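Local coordinates for protein Hpy188I (Helicobacter pylori, PDB 3OQG) that cuts double-stranded DNA at a specific sequence as a GIY-YIG family restriction endonuclease, probably working as a dimer, at the interface of chains A and B. Numbering follows the deposited sequence. Chains: chain A/B, Hpy188I.

Contact 1: the interface of chains A and B. Residues chain A 172-177; chain B 26, 29, 81-83.
A:Ile175 and A:Gly176 present their backbone N-H groups to B:Glu29 and B:Phe82. They lie in the C-terminal tail of one GIY-YIG nuclease chain. The tail runs across strand 80-87 of the other, which includes the Lys-Ile-Gly stretch that takes the place of YIG. Direct hydrogen bonds join the chains here. A:Ile175 N gives one to the carboxylate oxygen B:Glu29 OE1, 2.9 Å away. The donor stands above the carboxylate plane, 54° out of it. A:Gly176 N gives another to the carbonyl B:Phe82 O at 2.8 Å, nearly along the C=O axis. A water lies between B:Lys83 NZ and A:Gly176 O, but its distance to the carbonyl is short enough to make that link doubtful. A longer salt bridge runs from A:Lys172 NZ to B:Glu29 OE2 at 3.7 Å. B:Glu29 bends at chi2 (-47°), and its side chain crosses that of A:Ile175 at about a right angle. Apolar packing fills in around these bonds. A:Ile175 CG2 touches B:Leu26 CD2 at 3.7 Å and also B:Glu29 CD at 3.6 Å. A:Pro174 lies alongside B:Ile81, pointing the same way, and its CG meets B:Ile81 CG2 at 3.9 Å. A:Gly176 CA sits over one face of the B:Phe82 ring, 4.1 Å above the plane and displaced toward the rim. B:Lys83 CB packs against the same glycine.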
loop_
_atom_site.group_PDB
_atom_site.type_symbol
_atom_site.label_atom_id
_atom_site.label_comp_id
_atom_site.label_asym_id
_atom_site.label_seq_id
_atom_site.Cartn_x
_atom_site.Cartn_y
_atom_site.Cartn_z
ATOM N N LYS A 172 -0.341 13.122 20.728
ATOM C CA LYS A 172 -1.213 12.038 20.307
ATOM C C LYS A 172 -1.268 12.081 18.787
ATOM O O LYS A 172 -0.852 13.082 18.181
ATOM C CB LYS A 172 -2.624 12.208 20.879
ATOM C CG LYS A 172 -3.247 13.553 20.581
ATOM C CD LYS A 172 -4.763 13.501 20.442
ATOM C CE LYS A 172 -5.456 13.472 21.780
ATOM N NZ LYS A 172 -6.714 12.662 21.689
ATOM N N LYS A 173 -1.754 10.989 18.189
ATOM C CA LYS A 173 -2.105 10.949 16.769
ATOM C C LYS A 173 -3.606 11.105 16.670
ATOM O O LYS A 173 -4.315 10.832 17.631
ATOM C CB LYS A 173 -1.748 9.599 16.141
ATOM C CG LYS A 173 -0.272 9.359 15.887
ATOM C CD LYS A 173 -0.046 7.983 15.242
ATOM C CE LYS A 173 -0.036 6.859 16.294
ATOM N NZ LYS A 173 -1.405 6.508 16.828
ATOM N N PRO A 174 -4.111 11.538 15.499
ATOM C CA PRO A 174 -5.560 11.551 15.346
ATOM C C PRO A 174 -6.164 10.168 15.567
ATOM O O PRO A 174 -5.541 9.160 15.247
ATOM C CB PRO A 174 -5.751 11.974 13.892
ATOM C CG PRO A 174 -4.499 12.748 13.562
ATOM C CD PRO A 174 -3.421 12.065 14.313
ATOM N N ILE A 175 -7.376 10.136 16.106
ATOM C CA ILE A 175 -8.078 8.892 16.374
ATOM C C ILE A 175 -8.174 7.930 15.177
ATOM O O ILE A 175 -8.103 6.696 15.341
ATOM C CB ILE A 175 -9.486 9.179 16.964
ATOM C CG1 ILE A 175 -10.100 7.904 17.545
ATOM C CG2 ILE A 175 -10.427 9.846 15.934
ATOM C CD1 ILE A 175 -11.121 8.212 18.628
ATOM N N GLY A 176 -8.284 8.491 13.981
ATOM C CA GLY A 176 -8.355 7.687 12.748
ATOM C C GLY A 176 -7.044 7.127 12.223
ATOM O O GLY A 176 -7.048 6.416 11.207
ATOM N N CYS A 177 -5.924 7.467 12.871
ATOM C CA CYS A 177 -4.581 6.982 12.526
ATOM C C CYS A 177 -4.071 5.978 13.561
ATOM O O CYS A 177 -4.308 6.148 14.761
ATOM C CB CYS A 177 -3.580 8.140 12.498
ATOM S SG CYS A 177 -3.849 9.421 11.254
ATOM N N LEU B 26 -15.255 12.054 18.876
ATOM C CA LEU B 26 -14.190 12.966 18.486
ATOM C C LEU B 26 -13.919 14.083 19.502
ATOM O O LEU B 26 -13.106 14.964 19.232
ATOM C CB LEU B 26 -14.525 13.597 17.126
ATOM C CG LEU B 26 -14.851 12.633 15.979
ATOM C CD1 LEU B 26 -15.316 13.387 14.749
ATOM C CD2 LEU B 26 -13.639 11.749 15.680
ATOM N N GLU B 29 -10.366 14.945 20.307
ATOM C CA GLU B 29 -9.485 15.168 19.179
ATOM C C GLU B 29 -9.007 16.612 19.115
ATOM O O GLU B 29 -9.468 17.477 19.871
ATOM C CB GLU B 29 -10.154 14.714 17.863
ATOM C CG GLU B 29 -10.469 13.213 17.844
ATOM C CD GLU B 29 -9.295 12.362 18.305
ATOM O OE1 GLU B 29 -8.243 12.386 17.628
ATOM O OE2 GLU B 29 -9.389 11.712 19.378
ATOM N N ILE B 81 -9.956 17.084 13.920
ATOM C CA ILE B 81 -9.167 16.256 13.015
ATOM C C ILE B 81 -9.432 14.774 13.319
ATOM O O ILE B 81 -9.112 14.278 14.414
ATOM C CB ILE B 81 -7.659 16.575 13.129
ATOM C CG1 ILE B 81 -7.395 18.035 12.696
ATOM C CG2 ILE B 81 -6.842 15.561 12.301
ATOM C CD1 ILE B 81 -5.932 18.514 12.874
ATOM N N PHE B 82 -10.059 14.102 12.351
ATOM C CA PHE B 82 -10.346 12.674 12.426
ATOM C C PHE B 82 -9.132 11.843 11.954
ATOM O O PHE B 82 -8.746 10.855 12.587
ATOM C CB PHE B 82 -11.599 12.341 11.607
ATOM C CG PHE B 82 -11.782 10.869 11.349
ATOM C CD1 PHE B 82 -12.265 10.034 12.333
ATOM C CD2 PHE B 82 -11.424 10.319 10.130
ATOM C CE1 PHE B 82 -12.409 8.670 12.098
ATOM C CE2 PHE B 82 -11.562 8.947 9.902
ATOM C CZ PHE B 82 -12.066 8.138 10.880
ATOM N N LYS B 83 -8.525 12.242 10.845
ATOM C CA LYS B 83 -7.312 11.584 10.394
ATOM C C LYS B 83 -6.508 12.432 9.444
ATOM O O LYS B 83 -7.007 13.399 8.888
ATOM C CB LYS B 83 -7.604 10.214 9.769
ATOM C CG LYS B 83 -7.873 10.162 8.311
ATOM C CD LYS B 83 -7.838 8.697 7.810
ATOM C CE LYS B 83 -6.471 8.225 7.285
ATOM N NZ LYS B 83 -6.520 6.836 6.738
HETATM O O HOH W 1 -6.844 5.189 9.133
#

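Contact 2: the interface of chains A and B. Residues chain A 14, 106, 109, 111, 113; chain B 108-110.
B:Gly109 packs against A:Arg106 and against the matching A:Gly109 of the other GIY-YIG nuclease chain. It follows directly on helix 103-108. The two glycine CA atoms, A:Gly109 CA and B:Gly109 CA, are 3.7 Å apart, so this is where the chains meet about the two-fold. B:Gly109 O lies over one face of the A:Arg106 guanidinium, toward its rim. A water bridges B:Gly109 O to A:Cys111 O. A:Arg106 reaches its partner end-on. Its CG is anti to the backbone N (chi1 -176°) and the chain bends at chi2, which brings the guanidinium to B:Asn108 O. Its NH1 and NH2 both bond to this one carbonyl atom, B:Asn108 O, at 3.0 Å and 3.1 Å. That oxygen lies at the guanidinium edge, nearly in plane. NH1 lies in the carbonyl plane and meets a lone pair of B:Asn108 O, whereas NH2 is tilted 22° from that plane. The carbonyl closes the end of helix 103-108, so the helix dipole may strengthen its pull on the cation. A second water links it to A:Arg14 NH1. B:Thr110 puts its methyl over the other arginine: B:Thr110 CG2 sits on one face of the A:Arg14 guanidinium, offset toward the rim, 3.3 Å from A:Arg14 NE. A:Arg14 NH2 passes B:Asn108 CB at 3.8 Å.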
loop_
_atom_site.group_PDB
_atom_site.type_symbol
_atom_site.label_atom_id
_atom_site.label_comp_id
_atom_site.label_asym_id
_atom_site.label_seq_id
_atom_site.Cartn_x
_atom_site.Cartn_y
_atom_site.Cartn_z
ATOM N N ARG A 14 -11.973 -15.170 -6.546
ATOM C CA ARG A 14 -10.969 -14.215 -6.987
ATOM C C ARG A 14 -9.640 -14.934 -7.223
ATOM O O ARG A 14 -9.414 -16.016 -6.666
ATOM C CB ARG A 14 -10.776 -13.168 -5.880
ATOM C CG ARG A 14 -10.354 -13.794 -4.553
ATOM C CD ARG A 14 -10.581 -12.860 -3.393
ATOM N NE ARG A 14 -11.990 -12.636 -3.076
ATOM C CZ ARG A 14 -12.686 -13.338 -2.174
ATOM N NH1 ARG A 14 -12.119 -14.342 -1.516
ATOM N NH2 ARG A 14 -13.930 -13.020 -1.893
ATOM N N ARG A 106 -5.381 -14.549 6.895
ATOM C CA ARG A 106 -6.317 -14.490 5.754
ATOM C C ARG A 106 -7.734 -14.727 6.232
ATOM O O ARG A 106 -8.668 -14.024 5.819
ATOM C CB ARG A 106 -5.955 -15.506 4.671
ATOM C CG ARG A 106 -6.825 -15.440 3.394
ATOM C CD ARG A 106 -6.739 -14.089 2.709
ATOM N NE ARG A 106 -7.715 -13.937 1.625
ATOM C CZ ARG A 106 -8.977 -13.563 1.796
ATOM N NH1 ARG A 106 -9.440 -13.316 3.012
ATOM N NH2 ARG A 106 -9.791 -13.421 0.744
ATOM N N GLY A 109 -8.935 -11.793 7.926
ATOM C CA GLY A 109 -9.031 -10.671 6.987
ATOM C C GLY A 109 -8.029 -9.563 7.260
ATOM O O GLY A 109 -8.242 -8.398 6.874
ATOM N N CYS A 111 -4.459 -9.800 6.682
ATOM C CA CYS A 111 -3.349 -9.736 5.744
ATOM C C CYS A 111 -3.839 -9.337 4.376
ATOM O O CYS A 111 -5.036 -9.475 4.075
ATOM C CB CYS A 111 -2.603 -11.078 5.672
ATOM S SG CYS A 111 -3.521 -12.418 4.903
ATOM N N THR A 113 -4.435 -9.856 0.447
ATOM C CA THR A 113 -4.644 -11.029 -0.414
ATOM C C THR A 113 -3.373 -11.410 -1.193
ATOM O O THR A 113 -3.114 -12.599 -1.384
ATOM C CB THR A 113 -5.870 -10.903 -1.385
ATOM O OG1 THR A 113 -5.583 -9.924 -2.382
ATOM C CG2 THR A 113 -7.146 -10.550 -0.626
ATOM N N ASN B 108 -15.201 -10.837 3.611
ATOM C CA ASN B 108 -14.428 -11.528 2.569
ATOM C C ASN B 108 -12.919 -11.539 2.904
ATOM O O ASN B 108 -12.186 -12.403 2.420
ATOM C CB ASN B 108 -14.614 -10.870 1.166
ATOM C CG ASN B 108 -16.042 -11.023 0.559
ATOM O OD1 ASN B 108 -16.905 -11.750 1.086
ATOM N ND2 ASN B 108 -16.290 -10.302 -0.582
ATOM N N GLY B 109 -12.466 -10.565 3.699
ATOM C CA GLY B 109 -11.047 -10.292 3.911
ATOM C C GLY B 109 -10.350 -9.618 2.741
ATOM O O GLY B 109 -9.138 -9.706 2.612
ATOM N N THR B 110 -11.108 -8.948 1.869
ATOM C CA THR B 110 -10.560 -8.373 0.653
ATOM C C THR B 110 -10.385 -6.859 0.672
ATOM O O THR B 110 -9.768 -6.290 -0.242
ATOM C CB THR B 110 -11.469 -8.746 -0.535
ATOM O OG1 THR B 110 -12.783 -8.207 -0.295
ATOM C CG2 THR B 110 -11.497 -10.306 -0.724
HETATM O O HOH W 2 -7.280 -11.054 4.196
HETATM O O HOH W 3 -13.121 -15.074 1.303
#

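Contact 3: the interface of chains A and B. Residues chain A 29-30, 35-36, 81, 84; chain B 166, 170, 172-174.
The imidazole of B:His170 carries the branch methyl A:Ile30 CG2 over one face, a CH-pi contact 3.7 Å from the ring centroid. The methyl is offset toward the rim and lies nearest B:His170 CE1. On its own chain, B:His170 CD2 rests over one face of the B:Phe166 ring. Both rings come from the last helix, 154-170, of one GIY-YIG nuclease chain, which packs on the other chain. The rim of B:Phe166 meets several groups of chain A. Its CZ touches A:Ile30 CG1 at 3.6 Å, and its CE1 touches A:Ile81 CD1 at 3.9 Å. Both isoleucines slide past the ring in the opposite direction to it. A:Ile84, the middle residue of the Lys-Ile-Gly stretch in the YIG position, sets its CD1 4.0 Å from B:Phe166 CD1. It also nears B:Pro174 CG. B:Phe166 CG is anti to the backbone N (chi1 180°), which sends the ring out among these aliphatic groups. A polar pair, A:Glu36 and B:His170, meets tip to tip with the planes 43° apart. B:His170 NE2 donates to A:Glu36 OE1 at 2.9 Å, on the syn side and 21° out of the carboxylate plane. The carboxylate could favour a protonated imidazole. A:Glu36 OE2 is also 3.0 Å from B:His170 NE2, but well off the N-H direction, so it can be at most a weaker second branch.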
loop_
_atom_site.group_PDB
_atom_site.type_symbol
_atom_site.label_atom_id
_atom_site.label_comp_id
_atom_site.label_asym_id
_atom_site.label_seq_id
_atom_site.Cartn_x
_atom_site.Cartn_y
_atom_site.Cartn_z
ATOM N N GLU A 29 5.521 -19.791 -17.600
ATOM C CA GLU A 29 6.135 -18.531 -17.247
ATOM C C GLU A 29 7.375 -18.220 -18.087
ATOM O O GLU A 29 7.873 -19.067 -18.859
ATOM C CB GLU A 29 6.425 -18.511 -15.742
ATOM C CG GLU A 29 5.151 -18.638 -14.889
ATOM C CD GLU A 29 4.049 -17.705 -15.381
ATOM O OE1 GLU A 29 4.233 -16.458 -15.340
ATOM O OE2 GLU A 29 3.011 -18.224 -15.833
ATOM N N ILE A 30 7.829 -16.976 -17.966
ATOM C CA ILE A 30 8.977 -16.481 -18.699
ATOM C C ILE A 30 10.246 -16.822 -17.928
ATOM O O ILE A 30 10.326 -16.631 -16.724
ATOM C CB ILE A 30 8.873 -14.951 -18.931
ATOM C CG1 ILE A 30 7.564 -14.603 -19.644
ATOM C CG2 ILE A 30 10.057 -14.412 -19.708
ATOM C CD1 ILE A 30 7.320 -15.347 -20.939
ATOM N N PHE A 35 14.638 -12.114 -19.502
ATOM C CA PHE A 35 14.242 -10.830 -18.918
ATOM C C PHE A 35 15.091 -9.716 -19.521
ATOM O O PHE A 35 16.309 -9.768 -19.496
ATOM C CB PHE A 35 14.434 -10.891 -17.399
ATOM C CG PHE A 35 13.950 -9.679 -16.645
ATOM C CD1 PHE A 35 12.763 -9.032 -16.967
ATOM C CD2 PHE A 35 14.673 -9.222 -15.549
ATOM C CE1 PHE A 35 12.340 -7.929 -16.233
ATOM C CE2 PHE A 35 14.252 -8.129 -14.808
ATOM C CZ PHE A 35 13.088 -7.483 -15.149
ATOM N N GLU A 36 14.413 -8.697 -20.022
ATOM C CA GLU A 36 15.006 -7.657 -20.873
ATOM C C GLU A 36 15.856 -6.679 -20.059
ATOM O O GLU A 36 16.857 -6.138 -20.552
ATOM C CB GLU A 36 13.896 -6.911 -21.632
ATOM C CG GLU A 36 12.523 -6.903 -20.910
ATOM C CD GLU A 36 11.888 -8.307 -20.787
ATOM O OE1 GLU A 36 12.493 -9.283 -21.274
ATOM O OE2 GLU A 36 10.809 -8.442 -20.198
ATOM N N ILE A 81 10.227 -16.626 -13.928
ATOM C CA ILE A 81 9.800 -15.409 -13.238
ATOM C C ILE A 81 8.418 -15.624 -12.639
ATOM O O ILE A 81 7.431 -15.786 -13.360
ATOM C CB ILE A 81 9.807 -14.194 -14.178
ATOM C CG1 ILE A 81 11.243 -13.903 -14.598
ATOM C CG2 ILE A 81 9.180 -12.953 -13.487
ATOM C CD1 ILE A 81 11.381 -12.806 -15.640
ATOM N N ILE A 84 7.215 -9.815 -10.221
ATOM C CA ILE A 84 7.978 -8.583 -10.185
ATOM C C ILE A 84 7.227 -7.694 -9.217
ATOM O O ILE A 84 6.007 -7.589 -9.303
ATOM C CB ILE A 84 8.087 -7.903 -11.555
ATOM C CG1 ILE A 84 8.764 -8.836 -12.571
ATOM C CG2 ILE A 84 8.840 -6.561 -11.432
ATOM C CD1 ILE A 84 8.552 -8.437 -14.023
ATOM N N PHE B 166 7.742 -5.549 -19.995
ATOM C CA PHE B 166 7.683 -7.016 -19.917
ATOM C C PHE B 166 6.474 -7.528 -20.722
ATOM O O PHE B 166 6.592 -8.453 -21.525
ATOM C CB PHE B 166 7.579 -7.428 -18.442
ATOM C CG PHE B 166 7.500 -8.904 -18.202
ATOM C CD1 PHE B 166 8.633 -9.617 -17.830
ATOM C CD2 PHE B 166 6.284 -9.565 -18.252
ATOM C CE1 PHE B 166 8.558 -10.977 -17.573
ATOM C CE2 PHE B 166 6.199 -10.932 -17.991
ATOM C CZ PHE B 166 7.336 -11.636 -17.644
ATOM N N HIS B 170 6.700 -9.913 -23.857
ATOM C CA HIS B 170 6.270 -11.299 -23.599
ATOM C C HIS B 170 4.780 -11.512 -23.716
ATOM O O HIS B 170 4.309 -12.646 -23.650
ATOM C CB HIS B 170 6.743 -11.751 -22.213
ATOM C CG HIS B 170 8.219 -11.640 -22.037
ATOM N ND1 HIS B 170 9.111 -12.452 -22.708
ATOM C CD2 HIS B 170 8.965 -10.788 -21.297
ATOM C CE1 HIS B 170 10.343 -12.115 -22.369
ATOM N NE2 HIS B 170 10.281 -11.107 -21.514
ATOM N N LYS B 172 2.311 -10.895 -21.702
ATOM C CA LYS B 172 1.699 -11.456 -20.498
ATOM C C LYS B 172 2.411 -10.849 -19.292
ATOM O O LYS B 172 3.520 -10.316 -19.443
ATOM C CB LYS B 172 1.856 -12.988 -20.442
ATOM C CG LYS B 172 3.310 -13.479 -20.342
ATOM C CD LYS B 172 3.443 -14.710 -19.456
ATOM C CE LYS B 172 3.107 -15.990 -20.190
ATOM N NZ LYS B 172 2.465 -17.017 -19.307
ATOM N N LYS B 173 1.755 -10.906 -18.130
ATOM C CA LYS B 173 2.361 -10.558 -16.842
ATOM C C LYS B 173 2.754 -11.842 -16.124
ATOM O O LYS B 173 2.183 -12.898 -16.386
ATOM C CB LYS B 173 1.374 -9.810 -15.939
ATOM C CG LYS B 173 0.920 -8.446 -16.448
ATOM C CD LYS B 173 0.390 -7.568 -15.315
ATOM C CE LYS B 173 -0.803 -8.185 -14.572
ATOM N NZ LYS B 173 -2.123 -7.828 -15.181
ATOM N N PRO B 174 3.722 -11.760 -15.194
ATOM C CA PRO B 174 4.024 -12.965 -14.416
ATOM C C PRO B 174 2.802 -13.450 -13.653
ATOM O O PRO B 174 1.961 -12.635 -13.225
ATOM C CB PRO B 174 5.139 -12.509 -13.459
ATOM C CG PRO B 174 5.751 -11.358 -14.122
ATOM C CD PRO B 174 4.602 -10.645 -14.822
#

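Contact 1 and contact 3 lie far apart on the interface, with C-alpha centres about 43 Å apart. They share residues 29, 81 and 172-174 with the chains exchanged, so they sample the same docking region in its two copies. Contact 3 adds helix 154-170, and contact 1 adds tail residues 175-177. Contact 2 is about 26 Å from each and lies near the two-fold. Each chain thus lays its C-terminal segment on the other, beside strand 80-87, which carries the Lys-Ile-Gly stretch. This probably keeps two active sites in fixed relation on the DNA.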